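PDB 3TR4: inorganic pyrophosphatase from Coxiella burnetii, which catalyses the hydrolysis of inorganic pyrophosphate to two phosphate ions, probably with magnesium as cofactor. Local coordinates for the interface of chains A and B and the interface of chains A and C. Residues are numbered along the deposited sequence; one frame, centred on the assembly and turned at random. Chains: chain A/B/C, Inorganic pyrophosphatase.

Contact 1: the interface of chains A and B. Residues chain A 38, 40-41; chain B 8, 20, 34, 84, 86.
A hairpin of the family I inorganic pyrophosphatase barrel, at the start of strand 40-46, reaches out of chain A and plants a phenylalanine in an apolar pocket of chain B. The protein is a homohexamer, and the pairing of chains A and B is not an exact two-fold. A:Phe40 has the most surface hidden in the patch, 107 Å². Its CG stands anti to the carbonyl carbon; chi1 of -86° carries the ring toward chain B, and chi2 of 87° sets its plane nearly square to the plane through CA, CB and CG. There CZ of A:Phe40 meets the tip of B:Ile20, CD1, at 3.5 Å; the two side chains cross at about a right angle. B:Tyr34 arrives from strand 30-35 tip to tip, its phenol carbon CZ 3.6 Å from A:Phe40 CZ and its hydroxyl also beside that carbon. On the CE1 side of the ring B:Val8 crosses obliquely and offers one methyl, CG2, at 3.5 Å from A:Phe40 CE1; this branch lies anti to the carbonyl carbon of the valine. The opposite edge faces a polar group: the carbonyl oxygen O of B:Gly84 lies in the ring plane, 3.4 Å from CD2 of A:Phe40, where it meets the ring's hydrogen-bearing rim rather than its pi cloud. A backbone hydrogen bond and a water bridge lie beside the ring. The amide N of B:Leu86, at the start of strand 86-99, donates to the carbonyl O of A:Leu41 over 2.9 Å; the bond is nearly straight, 166° at H, and lies in the carbonyl plane. Water 1 bridges the next polar pair, its O 2.7 Å from the amide N of A:Leu41 and also bonded to B:Gly84 O, so that one carbonyl serves both the water and the ring edge. At the margin A:Leu38 brings its CD1 methyl to CD1 of B:Leu86.

Contact 2: the interface of chains A and C. Residues chain A 50-51, 138-139, 142, 145; chain C 49-51, 138-139, 142, 145-146.
Chains A and C meet across a two-fold homodimeric interface, one of the contacts that build the pyrophosphatase hexamer, with the ends of helices 130-142 and the loops around residues 49-51 and 145 facing their counterparts. Reciprocal histidine-aspartate bonds tie helix 130-142 of each chain to the loop at residue 145 of the other. A:His138, its CG anti to the backbone N (chi1 179°), donates from NE2 to the carboxylate OD2 of C:Asp145 over 2.7 Å; in the twin, C:His138 NE2 reaches A:Asp145 OD2 at 2.8 Å. Both bonds lie in the imidazole plane and use the anti lone pair of the oxygen, while the carboxylates stand nearly perpendicular to the rings, 80° in the first pair. The other ring nitrogen, ND1, is held by water on each side: water 3 joins A:His138 to the backbone N and hydroxyl OG of C:Ser50, and water 2 joins C:His138 to the amide of A:Ser50. Each imidazole is thus fixed at two edge positions. CG of C:Leu146 lies over one face of A:His138 and CG of its own A:Arg142 under the other, both offset toward the rim.

The arginines break the symmetry. A:Arg142, bent at chi2 and chi3, grips A:Asp145 side-on: NE bonds OD2 at 2.7 Å and NH2 bonds OD1 at 3.0 Å, both through syn lone pairs. A:Asp145 OD2 therefore accepts from its own arginine and from C:His138, which would favour a charged carboxylate. The C:Arg142 guanidinium stacks on that of A:Arg142 with planes 8° apart, A:Arg142 NE over its centre; A:Asp145 may offset the repulsion, as C:Arg142 NE makes a salt bridge to its OD2 at 3.8 Å. The backbones of A:Met51 and C:Met51, both selenomethionine, form an antiparallel beta bridge, and their side chains lie side by side, pointing the same way, with SE of C:Met51 3.3 Å from CG of A:Met51.

Contact 1: the interface of chains A and B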
ATOM      1  N   LEU A  38      15.438  -7.926 -25.348  1.00 53.67           N
ATOM      2  CA  LEU A  38      16.307  -7.883 -24.176  1.00 48.19           C
ATOM      3  C   LEU A  38      15.885  -8.855 -23.077  1.00 45.59           C
ATOM      4  O   LEU A  38      16.664  -9.159 -22.177  1.00 49.19           O
ATOM      5  CB  LEU A  38      16.364  -6.463 -23.616  1.00 52.21           C
ATOM      6  CG  LEU A  38      16.746  -5.377 -24.621  1.00 58.63           C
ATOM      7  CD1 LEU A  38      16.585  -3.994 -24.009  1.00 53.25           C
ATOM      8  CD2 LEU A  38      18.165  -5.589 -25.129  1.00 62.07           C
ATOM      9  N   PHE A  40      13.501  -8.244 -20.912  1.00 38.52           N
ATOM     10  CA  PHE A  40      13.209  -7.441 -19.731  1.00 35.08           C
ATOM     11  C   PHE A  40      11.888  -6.704 -19.872  1.00 32.83           C
ATOM     12  O   PHE A  40      11.515  -6.282 -20.969  1.00 31.52           O
ATOM     13  CB  PHE A  40      14.306  -6.398 -19.504  1.00 38.29           C
ATOM     14  CG  PHE A  40      15.481  -6.906 -18.728  1.00 38.40           C
ATOM     15  CD1 PHE A  40      16.537  -7.528 -19.369  1.00 42.20           C
ATOM     16  CD2 PHE A  40      15.536  -6.748 -17.355  1.00 39.81           C
ATOM     17  CE1 PHE A  40      17.622  -7.992 -18.654  1.00 40.26           C
ATOM     18  CE2 PHE A  40      16.618  -7.210 -16.635  1.00 41.23           C
ATOM     19  CZ  PHE A  40      17.663  -7.832 -17.286  1.00 36.82           C
ATOM     20  N   LEU A  41      11.187  -6.549 -18.755  1.00 27.50           N
ATOM     21  CA  LEU A  41      10.094  -5.598 -18.679  1.00 29.14           C
ATOM     22  C   LEU A  41      10.746  -4.222 -18.654  1.00 30.38           C
ATOM     23  O   LEU A  41      11.724  -4.009 -17.936  1.00 31.98           O
ATOM     24  CB  LEU A  41       9.278  -5.827 -17.406  1.00 29.12           C
ATOM     25  CG  LEU A  41       7.963  -5.060 -17.259  1.00 33.49           C
ATOM     26  CD1 LEU A  41       6.935  -5.556 -18.268  1.00 33.83           C
ATOM     27  CD2 LEU A  41       7.427  -5.196 -15.843  1.00 34.74           C
TER
ATOM     28  N   VAL B   8      22.774  -7.423 -21.947  1.00 63.33           N
ATOM     29  CA  VAL B   8      22.179  -6.105 -22.113  1.00 48.04           C
ATOM     30  C   VAL B   8      23.262  -5.036 -22.207  1.00 37.84           C
ATOM     31  O   VAL B   8      24.044  -4.853 -21.276  1.00 43.82           O
ATOM     32  CB  VAL B   8      21.236  -5.773 -20.947  1.00 44.54           C
ATOM     33  CG1 VAL B   8      20.621  -4.399 -21.139  1.00 47.46           C
ATOM     34  CG2 VAL B   8      20.155  -6.834 -20.828  1.00 42.61           C
ATOM     35  N   ILE B  20      18.991  -0.951 -15.054  1.00 24.52           N
ATOM     36  CA  ILE B  20      18.128  -1.960 -14.466  1.00 25.46           C
ATOM     37  C   ILE B  20      17.859  -1.567 -13.021  1.00 22.62           C
ATOM     38  O   ILE B  20      18.781  -1.437 -12.217  1.00 21.57           O
ATOM     39  CB  ILE B  20      18.754  -3.362 -14.536  1.00 23.27           C
ATOM     40  CG1 ILE B  20      18.869  -3.814 -15.995  1.00 25.07           C
ATOM     41  CG2 ILE B  20      17.917  -4.351 -13.736  1.00 26.10           C
ATOM     42  CD1 ILE B  20      19.614  -5.125 -16.190  1.00 33.02           C
ATOM     43  N   TYR B  34      20.369  -7.430  -8.962  1.00 29.02           N
ATOM     44  CA  TYR B  34      20.127  -8.292 -10.110  1.00 28.02           C
ATOM     45  C   TYR B  34      21.322  -9.203 -10.363  1.00 35.51           C
ATOM     46  O   TYR B  34      22.463  -8.749 -10.441  1.00 38.05           O
ATOM     47  CB  TYR B  34      19.788  -7.486 -11.367  1.00 30.46           C
ATOM     48  CG  TYR B  34      19.427  -8.379 -12.529  1.00 33.71           C
ATOM     49  CD1 TYR B  34      18.155  -8.926 -12.640  1.00 33.52           C
ATOM     50  CD2 TYR B  34      20.368  -8.705 -13.497  1.00 40.84           C
ATOM     51  CE1 TYR B  34      17.825  -9.762 -13.691  1.00 40.38           C
ATOM     52  CE2 TYR B  34      20.048  -9.538 -14.551  1.00 44.78           C
ATOM     53  CZ  TYR B  34      18.775 -10.063 -14.643  1.00 47.46           C
ATOM     54  OH  TYR B  34      18.453 -10.892 -15.694  1.00 53.37           O
ATOM     55  N   GLY B  84      13.727  -4.770 -11.110  1.00 22.42           N
ATOM     56  CA  GLY B  84      13.879  -5.759 -12.160  1.00 25.34           C
ATOM     57  C   GLY B  84      13.558  -5.200 -13.532  1.00 26.87           C
ATOM     58  O   GLY B  84      13.774  -5.858 -14.549  1.00 30.63           O
ATOM     59  N   LEU B  86      13.898  -2.560 -16.725  1.00 19.63           N
ATOM     60  CA  LEU B  86      14.922  -1.793 -17.429  1.00 22.78           C
ATOM     61  C   LEU B  86      14.317  -0.493 -17.947  1.00 28.24           C
ATOM     62  O   LEU B  86      13.167  -0.468 -18.376  1.00 33.53           O
ATOM     63  CB  LEU B  86      15.499  -2.612 -18.585  1.00 25.08           C
ATOM     64  CG  LEU B  86      16.748  -2.069 -19.285  1.00 37.83           C
ATOM     65  CD1 LEU B  86      17.499  -3.188 -19.986  1.00 39.87           C
ATOM     66  CD2 LEU B  86      16.396  -0.956 -20.264  1.00 42.65           C
TER
HETATM   67  O   HOH W   1      12.065  -7.493 -16.328  0.70 24.72           O

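Contact 2: the interface of chains A and C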
ATOM      1  N   SER A  50      -4.443  11.666 -14.387  1.00 25.81           N
ATOM      2  CA  SER A  50      -4.736  11.111 -13.075  1.00 33.34           C
ATOM      3  C   SER A  50      -5.706   9.943 -13.200  1.00 32.34           C
ATOM      4  O   SER A  50      -6.836  10.003 -12.712  1.00 34.38           O
ATOM      5  CB  SER A  50      -5.309  12.191 -12.156  1.00 40.86           C
ATOM      6  OG  SER A  50      -4.918  11.970 -10.810  1.00 39.00           O
HETATM    7  N   MSE A  51      -5.251   8.882 -13.861  1.00 34.76           N
HETATM    8  CA  MSE A  51      -6.079   7.711 -14.130  1.00 43.68           C
HETATM    9  C   MSE A  51      -5.327   6.416 -13.864  1.00 41.22           C
HETATM   10  O   MSE A  51      -4.102   6.411 -13.752  1.00 43.72           O
HETATM   11  CB  MSE A  51      -6.552   7.717 -15.581  1.00 40.86           C
HETATM   12  CG  MSE A  51      -7.231   8.991 -15.992  1.00 48.48           C
HETATM   13 SE   MSE A  51      -7.691   8.984 -17.879  1.00 50.28          SE
HETATM   14  CE  MSE A  51      -8.816   7.389 -17.943  1.00 44.16           C
ATOM     15  N   HIS A 138     -14.258   3.863 -21.449  1.00 25.67           N
ATOM     16  CA  HIS A 138     -13.979   5.247 -21.099  1.00 27.92           C
ATOM     17  C   HIS A 138     -12.487   5.443 -20.870  1.00 27.82           C
ATOM     18  O   HIS A 138     -11.904   6.431 -21.319  1.00 23.67           O
ATOM     19  CB  HIS A 138     -14.761   5.652 -19.855  1.00 26.88           C
ATOM     20  CG  HIS A 138     -14.506   7.059 -19.415  1.00 30.52           C
ATOM     21  ND1 HIS A 138     -13.672   7.368 -18.361  1.00 29.55           N
ATOM     22  CD2 HIS A 138     -14.970   8.241 -19.886  1.00 30.05           C
ATOM     23  CE1 HIS A 138     -13.637   8.678 -18.200  1.00 31.18           C
ATOM     24  NE2 HIS A 138     -14.414   9.232 -19.113  1.00 32.52           N
ATOM     25  N   PHE A 139     -11.866   4.497 -20.173  1.00 23.00           N
ATOM     26  CA  PHE A 139     -10.438   4.595 -19.921  1.00 21.35           C
ATOM     27  C   PHE A 139      -9.638   4.709 -21.214  1.00 22.76           C
ATOM     28  O   PHE A 139      -8.810   5.607 -21.359  1.00 27.07           O
ATOM     29  CB  PHE A 139      -9.915   3.407 -19.106  1.00 23.06           C
ATOM     30  CG  PHE A 139      -8.433   3.446 -18.898  1.00 22.40           C
ATOM     31  CD1 PHE A 139      -7.585   2.772 -19.756  1.00 19.00           C
ATOM     32  CD2 PHE A 139      -7.884   4.208 -17.876  1.00 24.69           C
ATOM     33  CE1 PHE A 139      -6.214   2.827 -19.579  1.00 25.01           C
ATOM     34  CE2 PHE A 139      -6.515   4.267 -17.695  1.00 20.22           C
ATOM     35  CZ  PHE A 139      -5.680   3.575 -18.550  1.00 23.44           C
ATOM     36  N   ARG A 142      -9.892   8.001 -23.028  1.00 27.03           N
ATOM     37  CA  ARG A 142      -9.420   9.231 -22.389  1.00 28.60           C
ATOM     38  C   ARG A 142      -7.958   9.215 -21.933  1.00 28.71           C
ATOM     39  O   ARG A 142      -7.366  10.272 -21.729  1.00 29.15           O
ATOM     40  CB  ARG A 142     -10.312   9.583 -21.191  1.00 29.28           C
ATOM     41  CG  ARG A 142     -11.790   9.802 -21.531  1.00 28.90           C
ATOM     42  CD  ARG A 142     -12.094  11.260 -21.854  1.00 27.37           C
ATOM     43  NE  ARG A 142     -11.404  11.700 -23.060  1.00 29.37           N
ATOM     44  CZ  ARG A 142     -11.921  11.627 -24.282  1.00 39.25           C
ATOM     45  NH1 ARG A 142     -13.143  11.138 -24.454  1.00 43.59           N
ATOM     46  NH2 ARG A 142     -11.222  12.045 -25.327  1.00 44.81           N
ATOM     47  N   ASP A 145      -5.366  11.635 -23.407  1.00 33.42           N
ATOM     48  CA  ASP A 145      -5.844  13.004 -23.609  1.00 35.26           C
ATOM     49  C   ASP A 145      -4.734  14.056 -23.560  1.00 38.14           C
ATOM     50  O   ASP A 145      -4.721  14.992 -24.363  1.00 35.34           O
ATOM     51  CB  ASP A 145      -6.926  13.361 -22.584  1.00 38.90           C
ATOM     52  CG  ASP A 145      -8.300  12.860 -22.985  1.00 38.60           C
ATOM     53  OD1 ASP A 145      -8.463  12.415 -24.142  1.00 37.63           O
ATOM     54  OD2 ASP A 145      -9.224  12.924 -22.147  1.00 34.99           O
TER
ATOM     55  N   THR C  49     -15.158   4.729 -11.683  1.00 46.78           N
ATOM     56  CA  THR C  49     -14.384   5.221 -12.812  1.00 46.66           C
ATOM     57  C   THR C  49     -12.898   5.034 -12.542  1.00 41.38           C
ATOM     58  O   THR C  49     -12.497   4.729 -11.417  1.00 40.31           O
ATOM     59  CB  THR C  49     -14.659   6.707 -13.073  1.00 52.84           C
ATOM     60  OG1 THR C  49     -14.021   7.107 -14.292  1.00 59.53           O
ATOM     61  CG2 THR C  49     -14.129   7.545 -11.931  1.00 55.86           C
ATOM     62  N   SER C  50     -12.083   5.211 -13.575  1.00 35.46           N
ATOM     63  CA  SER C  50     -10.645   4.999 -13.447  1.00 36.43           C
ATOM     64  C   SER C  50      -9.909   6.274 -13.043  1.00 35.40           C
ATOM     65  O   SER C  50      -8.684   6.292 -12.963  1.00 41.85           O
ATOM     66  CB  SER C  50     -10.070   4.441 -14.750  1.00 43.70           C
ATOM     67  OG  SER C  50     -10.189   5.381 -15.802  1.00 50.84           O
HETATM   68  N   MSE C  51     -10.655   7.343 -12.790  0.71 35.70           N
HETATM   69  CA  MSE C  51     -10.047   8.624 -12.446  0.71 33.20           C
HETATM   70  C   MSE C  51      -9.674   8.678 -10.960  0.71 32.24           C
HETATM   71  O   MSE C  51     -10.394   8.155 -10.110  0.71 34.36           O
HETATM   72  CB  MSE C  51     -10.991   9.777 -12.805  0.71 33.86           C
HETATM   73  CG  MSE C  51     -11.571   9.721 -14.220  0.71 31.66           C
HETATM   74 SE   MSE C  51     -10.282  10.086 -15.646  0.71 55.17          SE
HETATM   75  CE  MSE C  51      -9.631  11.817 -15.031  0.71 21.26           C
ATOM     76  N   HIS C 138      -8.042  18.428 -16.298  1.00 21.69           N
ATOM     77  CA  HIS C 138      -8.498  17.233 -16.998  1.00 21.20           C
ATOM     78  C   HIS C 138      -9.314  16.342 -16.069  1.00 22.93           C
ATOM     79  O   HIS C 138     -10.380  15.853 -16.441  1.00 21.76           O
ATOM     80  CB  HIS C 138      -7.309  16.464 -17.575  1.00 23.21           C
ATOM     81  CG  HIS C 138      -7.682  15.178 -18.238  1.00 24.50           C
ATOM     82  ND1 HIS C 138      -7.578  13.956 -17.605  1.00 25.64           N
ATOM     83  CD2 HIS C 138      -8.158  14.916 -19.480  1.00 23.83           C
ATOM     84  CE1 HIS C 138      -7.972  13.001 -18.428  1.00 25.13           C
ATOM     85  NE2 HIS C 138      -8.329  13.556 -19.571  1.00 26.08           N
ATOM     86  N   PHE C 139      -8.822  16.141 -14.852  1.00 20.43           N
ATOM     87  CA  PHE C 139      -9.564  15.335 -13.897  1.00 19.28           C
ATOM     88  C   PHE C 139     -10.990  15.865 -13.707  1.00 19.33           C
ATOM     89  O   PHE C 139     -11.948  15.109 -13.823  1.00 21.88           O
ATOM     90  CB  PHE C 139      -8.840  15.238 -12.550  1.00 20.57           C
ATOM     91  CG  PHE C 139      -9.651  14.558 -11.492  1.00 23.31           C
ATOM     92  CD1 PHE C 139     -10.408  15.300 -10.600  1.00 24.98           C
ATOM     93  CD2 PHE C 139      -9.690  13.173 -11.411  1.00 23.86           C
ATOM     94  CE1 PHE C 139     -11.177  14.674  -9.637  1.00 23.85           C
ATOM     95  CE2 PHE C 139     -10.458  12.544 -10.447  1.00 24.57           C
ATOM     96  CZ  PHE C 139     -11.202  13.296  -9.563  1.00 23.70           C
ATOM     97  N   ARG C 142     -13.448  15.396 -16.621  1.00 28.33           N
ATOM     98  CA  ARG C 142     -13.825  14.043 -17.026  1.00 28.94           C
ATOM     99  C   ARG C 142     -14.339  13.128 -15.914  1.00 33.14           C
ATOM    100  O   ARG C 142     -14.933  12.086 -16.204  1.00 30.98           O
ATOM    101  CB  ARG C 142     -12.641  13.355 -17.718  1.00 33.35           C
ATOM    102  CG  ARG C 142     -12.062  14.127 -18.892  1.00 36.32           C
ATOM    103  CD  ARG C 142     -13.038  14.182 -20.057  1.00 35.13           C
ATOM    104  NE  ARG C 142     -12.425  14.761 -21.247  1.00 43.55           N
ATOM    105  CZ  ARG C 142     -12.943  14.674 -22.469  1.00 47.78           C
ATOM    106  NH1 ARG C 142     -14.084  14.026 -22.665  1.00 46.78           N
ATOM    107  NH2 ARG C 142     -12.315  15.231 -23.496  1.00 54.15           N
ATOM    108  N   ASP C 145     -17.841  11.847 -16.268  1.00 32.27           N
ATOM    109  CA  ASP C 145     -18.249  11.296 -17.565  1.00 35.78           C
ATOM    110  C   ASP C 145     -19.251  10.146 -17.439  1.00 38.52           C
ATOM    111  O   ASP C 145     -20.237  10.084 -18.179  1.00 40.27           O
ATOM    112  CB  ASP C 145     -17.032  10.832 -18.376  1.00 35.74           C
ATOM    113  CG  ASP C 145     -16.269  11.984 -19.009  1.00 39.60           C
ATOM    114  OD1 ASP C 145     -16.770  13.129 -18.973  1.00 41.05           O
ATOM    115  OD2 ASP C 145     -15.170  11.745 -19.556  1.00 36.22           O
ATOM    116  N   LEU C 146     -19.001   9.240 -16.499  1.00 39.39           N
ATOM    117  CA  LEU C 146     -19.812   8.031 -16.372  1.00 45.18           C
ATOM    118  C   LEU C 146     -20.967   8.175 -15.386  1.00 44.98           C
ATOM    119  O   LEU C 146     -21.703   7.220 -15.139  1.00 49.74           O
ATOM    120  CB  LEU C 146     -18.933   6.842 -15.976  1.00 45.57           C
ATOM    121  CG  LEU C 146     -17.813   6.488 -16.955  1.00 45.21           C
ATOM    122  CD1 LEU C 146     -17.033   5.279 -16.463  1.00 46.16           C
ATOM    123  CD2 LEU C 146     -18.380   6.234 -18.342  1.00 45.61           C
TER
HETATM  124  O   HOH W   2      -6.147  13.897 -15.214  1.00 24.57           O
HETATM  125  O   HOH W   3     -12.742   5.091 -16.746  0.88 27.05           O

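About 31 Å separates the C-alpha centres of contact 1 and contact 2, and the two share no residues. Chain A takes part in both, through strand 40-46 at contact 1 and, at contact 2, through helix 130-142, the loop at 145 and the loop at 50-51 that follows strand 40-46. The two surfaces differ in symmetry: contact 1 sets unlike elements of two copies against each other, contact 2 sets like against like. Combining a two-fold contact with a non-two-fold one lets each subunit touch different neighbours, consistent with the homohexamer. One short stretch of chain A, residues 38 to 51, thus serves two neighbours.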